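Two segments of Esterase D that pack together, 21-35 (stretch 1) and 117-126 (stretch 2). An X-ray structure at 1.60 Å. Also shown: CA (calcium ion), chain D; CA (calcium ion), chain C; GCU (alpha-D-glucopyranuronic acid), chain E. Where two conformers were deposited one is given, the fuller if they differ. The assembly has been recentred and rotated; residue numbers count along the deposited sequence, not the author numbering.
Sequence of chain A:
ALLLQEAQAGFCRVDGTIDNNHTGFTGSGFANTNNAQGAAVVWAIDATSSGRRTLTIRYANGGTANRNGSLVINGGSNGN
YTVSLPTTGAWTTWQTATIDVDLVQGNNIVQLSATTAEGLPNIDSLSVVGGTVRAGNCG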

# COMPACT_ATOMS: atom_id res chain seq x y z
N ASN A 21 14.66 4.32 -9.17
CA ASN A 21 15.39 5.47 -9.74
C ASN A 21 15.23 6.78 -8.96
O ASN A 21 15.59 7.85 -9.46
CB ASN A 21 14.97 5.69 -11.19
CG ASN A 21 13.51 6.08 -11.32
OD1 ASN A 21 12.69 5.64 -10.53
ND2 ASN A 21 13.19 6.92 -12.30
N HIS A 22 14.67 6.71 -7.77
CA HIS A 22 14.67 7.83 -6.84
C HIS A 22 15.18 7.30 -5.51
O HIS A 22 14.72 6.26 -5.06
CB HIS A 22 13.26 8.38 -6.62
CG HIS A 22 12.60 8.90 -7.86
ND1 HIS A 22 13.11 9.97 -8.57
CD2 HIS A 22 11.46 8.54 -8.48
CE1 HIS A 22 12.31 10.22 -9.59
NE2 HIS A 22 11.30 9.36 -9.56
N THR A 23 16.08 8.02 -4.86
CA THR A 23 16.63 7.54 -3.61
C THR A 23 15.62 7.56 -2.47
O THR A 23 14.61 8.25 -2.55
CB THR A 23 17.87 8.37 -3.22
OG1 THR A 23 17.51 9.76 -3.13
CG2 THR A 23 19.00 8.18 -4.27
N GLY A 24 15.89 6.77 -1.44
CA GLY A 24 15.23 6.90 -0.14
C GLY A 24 14.26 5.79 0.20
O GLY A 24 13.74 5.75 1.31
N PHE A 25 14.03 4.88 -0.75
CA PHE A 25 13.16 3.72 -0.55
C PHE A 25 13.92 2.70 0.31
O PHE A 25 15.12 2.85 0.56
CB PHE A 25 12.79 3.07 -1.87
CG PHE A 25 13.99 2.67 -2.70
CD1 PHE A 25 14.63 1.47 -2.47
CD2 PHE A 25 14.47 3.51 -3.68
CE1 PHE A 25 15.75 1.12 -3.20
CE2 PHE A 25 15.57 3.16 -4.41
CZ PHE A 25 16.20 1.93 -4.16
N THR A 26 13.21 1.65 0.71
CA THR A 26 13.76 0.55 1.47
C THR A 26 13.46 -0.72 0.66
O THR A 26 12.65 -0.69 -0.25
CB THR A 26 13.19 0.49 2.90
OG1 THR A 26 11.77 0.42 2.89
CG2 THR A 26 13.61 1.74 3.69
N GLY A 27 14.13 -1.83 0.96
CA GLY A 27 14.02 -2.99 0.08
C GLY A 27 14.66 -2.73 -1.27
O GLY A 27 15.57 -1.92 -1.36
N SER A 28 14.22 -3.43 -2.32
CA SER A 28 14.83 -3.30 -3.62
C SER A 28 14.24 -2.17 -4.47
O SER A 28 14.72 -1.89 -5.58
CB SER A 28 14.77 -4.62 -4.37
OG SER A 28 13.43 -5.08 -4.47
N GLY A 29 13.21 -1.49 -3.97
CA GLY A 29 12.62 -0.39 -4.73
C GLY A 29 11.29 0.11 -4.17
O GLY A 29 11.06 0.13 -2.97
N PHE A 30 10.42 0.51 -5.09
CA PHE A 30 9.10 1.02 -4.75
C PHE A 30 8.15 0.73 -5.89
O PHE A 30 8.58 0.53 -7.03
CB PHE A 30 9.17 2.52 -4.46
CG PHE A 30 9.83 3.33 -5.55
CD1 PHE A 30 9.12 3.77 -6.65
CD2 PHE A 30 11.17 3.67 -5.45
CE1 PHE A 30 9.73 4.52 -7.63
CE2 PHE A 30 11.78 4.43 -6.41
CZ PHE A 30 11.07 4.86 -7.51
N ALA A 31 6.87 0.63 -5.58
CA ALA A 31 5.85 0.38 -6.60
C ALA A 31 5.46 1.73 -7.21
O ALA A 31 5.06 2.68 -6.51
CB ALA A 31 4.64 -0.31 -5.98
N ASN A 32 5.52 1.80 -8.54
CA ASN A 32 5.16 2.98 -9.30
C ASN A 32 3.94 2.69 -10.18
O ASN A 32 4.07 2.04 -11.22
CB ASN A 32 6.34 3.39 -10.18
CG ASN A 32 6.02 4.54 -11.11
OD1 ASN A 32 4.91 5.10 -11.08
ND2 ASN A 32 7.00 4.91 -11.96
N THR A 33 2.76 3.12 -9.76
CA THR A 33 1.55 2.87 -10.55
C THR A 33 1.55 3.65 -11.86
O THR A 33 2.07 4.76 -11.94
CB THR A 33 0.25 3.26 -9.80
OG1 THR A 33 0.30 4.64 -9.41
CG2 THR A 33 0.04 2.37 -8.59
N ASN A 34 0.95 3.03 -12.87
CA ASN A 34 0.43 3.74 -14.02
C ASN A 34 -0.27 5.01 -13.55
O ASN A 34 -0.90 5.01 -12.50
CB ASN A 34 -0.64 2.90 -14.71
CG ASN A 34 -0.08 1.64 -15.38
OD1 ASN A 34 1.07 1.63 -15.79
ND2 ASN A 34 -0.92 0.59 -15.50
N ASN A 35 -0.20 6.07 -14.35
CA ASN A 35 -0.90 7.31 -14.06
C ASN A 35 -2.32 7.24 -14.62
O ASN A 35 -2.62 7.78 -15.69
CB ASN A 35 -0.09 8.49 -14.60
CG ASN A 35 1.38 8.40 -14.19
OD1 ASN A 35 1.70 7.93 -13.09
ND2 ASN A 35 2.27 8.80 -15.08
N ALA A 117 -6.68 10.60 -11.66
CA ALA A 117 -6.07 10.20 -12.93
C ALA A 117 -4.56 10.18 -12.89
O ALA A 117 -3.93 9.69 -13.83
CB ALA A 117 -6.56 11.10 -14.08
N GLU A 118 -3.96 10.73 -11.83
CA GLU A 118 -2.50 10.74 -11.68
C GLU A 118 -1.98 9.40 -11.16
O GLU A 118 -0.78 9.17 -11.17
CB GLU A 118 -2.04 11.83 -10.73
CG GLU A 118 -2.29 13.24 -11.21
CD GLU A 118 -1.43 14.25 -10.47
OE1 GLU A 118 -0.20 14.32 -10.75
OE2 GLU A 118 -1.99 15.01 -9.65
N GLY A 119 -2.87 8.52 -10.74
CA GLY A 119 -2.43 7.27 -10.15
C GLY A 119 -2.07 7.50 -8.70
O GLY A 119 -2.46 8.51 -8.09
N LEU A 120 -1.35 6.56 -8.11
CA LEU A 120 -0.89 6.70 -6.74
C LEU A 120 0.43 7.44 -6.64
O LEU A 120 1.12 7.65 -7.63
CB LEU A 120 -0.73 5.31 -6.11
CG LEU A 120 -2.01 4.54 -5.81
CD1 LEU A 120 -1.63 3.10 -5.30
CD2 LEU A 120 -2.86 5.26 -4.78
N PRO A 121 0.81 7.82 -5.41
CA PRO A 121 2.21 8.17 -5.23
C PRO A 121 3.05 6.90 -5.44
O PRO A 121 2.49 5.81 -5.63
CB PRO A 121 2.28 8.59 -3.77
CG PRO A 121 0.93 8.69 -3.28
CD PRO A 121 0.07 7.83 -4.15
N ASN A 122 4.37 7.05 -5.42
CA ASN A 122 5.24 5.88 -5.39
C ASN A 122 5.16 5.26 -4.00
O ASN A 122 5.25 5.98 -3.00
CB ASN A 122 6.67 6.29 -5.73
CG ASN A 122 6.85 6.66 -7.20
OD1 ASN A 122 6.06 6.25 -8.07
ND2 ASN A 122 7.91 7.40 -7.49
N ILE A 123 4.99 3.94 -3.92
CA ILE A 123 4.75 3.26 -2.64
C ILE A 123 5.94 2.40 -2.27
O ILE A 123 6.27 1.43 -2.95
CB ILE A 123 3.49 2.36 -2.69
CG1 ILE A 123 2.27 3.16 -3.20
CG2 ILE A 123 3.28 1.62 -1.36
CD1 ILE A 123 1.85 4.33 -2.34
N ASP A 124 6.58 2.74 -1.17
CA ASP A 124 7.80 2.02 -0.77
C ASP A 124 7.51 0.71 -0.09
O ASP A 124 8.16 -0.31 -0.38
CB ASP A 124 8.62 2.89 0.18
CG ASP A 124 9.87 2.22 0.66
OD1 ASP A 124 10.47 1.41 -0.09
OD2 ASP A 124 10.32 2.54 1.78
N SER A 125 6.57 0.74 0.83
CA SER A 125 6.28 -0.40 1.67
C SER A 125 4.94 -0.28 2.39
O SER A 125 4.41 0.82 2.55
CB SER A 125 7.36 -0.52 2.71
OG SER A 125 7.41 0.62 3.56
N LEU A 126 4.47 -1.43 2.88
CA LEU A 126 3.32 -1.50 3.76
C LEU A 126 3.77 -2.21 5.03
O LEU A 126 4.31 -3.31 4.97
CB LEU A 126 2.18 -2.30 3.11
CG LEU A 126 0.96 -2.54 4.00
CD1 LEU A 126 0.22 -1.23 4.26
CD2 LEU A 126 0.03 -3.60 3.42
CA CA D . 10.39 -0.85 -0.90
CA CA C . 3.27 6.75 -11.36
C1 GCU E . 7.74 10.71 -12.66
C2 GCU E . 8.49 10.01 -11.52
C3 GCU E . 7.83 8.66 -11.24
C4 GCU E . 6.40 8.92 -10.81
C5 GCU E . 5.70 9.70 -11.92
C6 GCU E . 4.26 10.06 -11.56
O1 GCU E . 7.81 9.84 -13.79
O2 GCU E . 9.84 9.79 -11.91
O3 GCU E . 8.53 7.95 -10.22
O4 GCU E . 5.68 7.68 -10.58
O5 GCU E . 6.39 10.92 -12.18
O6A GCU E . 3.56 9.14 -11.12
O6B GCU E . 3.86 11.24 -11.73
O HOH W 1 9.71 0.92 4.84
O HOH W 2 2.40 3.67 -6.93
O HOH W 3 1.08 7.29 -10.38
O HOH W 4 3.33 6.35 -8.92
O HOH W 5 4.12 6.66 -13.64

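Strand 30-33 and strand 122-126 run antiparallel, with 147° between their N-to-C directions and a closest axial approach of 4.4 Å. The register pairs F30 with D124, A31 with I123 and N32 with N122. Ladder-type bonding is confined to a single antiparallel bridge: A31 N donates to I123 O (2.8 Å, 162° at the hydrogen) and I123 N returns the bond to A31 O (2.9 Å, 169°). Both angles are near linear, as expected when two peptide groups face each other squarely. N122 CA also approaches A31 O at 3.4 Å, a CA-H...O contact with 137° at the hydrogen.

Beyond the bridge, water and side chains take over from direct backbone pairing. Water 2 accepts from T33 N (2.9 Å) and lies 2.5 Å from P121 O and 2.9 Å from A31 O, joining strand 30-33 to the residue just before strand 122-126, where the nearest CA pairing passes from N122 to L120. T33, whose CA-to-CB bond points toward stretch 2, accepts from L120 N through OG1 (2.8 Å, 147°). That same hydroxyl donates to water 3 (OG1 to water O 2.9 Å), which in turn donates to E118 O and L120 O, both at 2.8 Å. G119 fits tightly here: an ideal CB would lie 2.3 Å from N34 O and 3.0 Å from T33 OG1, both clashes, and its backbone angles independently call for glycine.

At the other end, D124 reaches into the loop preceding strand 30-33. Its chi1 is t (179°), and its carboxylate accepts from T26 twice: T26 N to D124 OD1 (2.9 Å, 173°) and T26 OG1 to D124 OD2 (2.8 Å). The type II' turn from T26 to G29 presents two carbonyls to the chain D calcium, which is bound by T26 O, G29 O, D124 O and D124 OD1, each at 2.4 Å. The ion explains the short approach of G29 O to D124 OD1 (3.2 Å): two oxygens share a cation. Water 1 adds a bridge, donating to T26 OG1 (2.9 Å) and lying 2.6 Å from S125 OG.

Apolar contact is modest, with A31 CB 4.4 Å from I123 CB.

The chain C calcium takes its protein ligands from stretch 1, among them N32 OD1 (2.3 Å) and T33 O (2.4 Å), and the rest from the sugar acid and waters. Waters 3 and 4, each 2.5 Å from the ion, link it to stretch 2, both through L120 O (2.8 and 2.9 Å from their oxygens) and water 3 also through E118 O (2.8 Å). H22 NE2 hydrogen-bonds GCU O2 at 2.8 Å, with the donor unresolved.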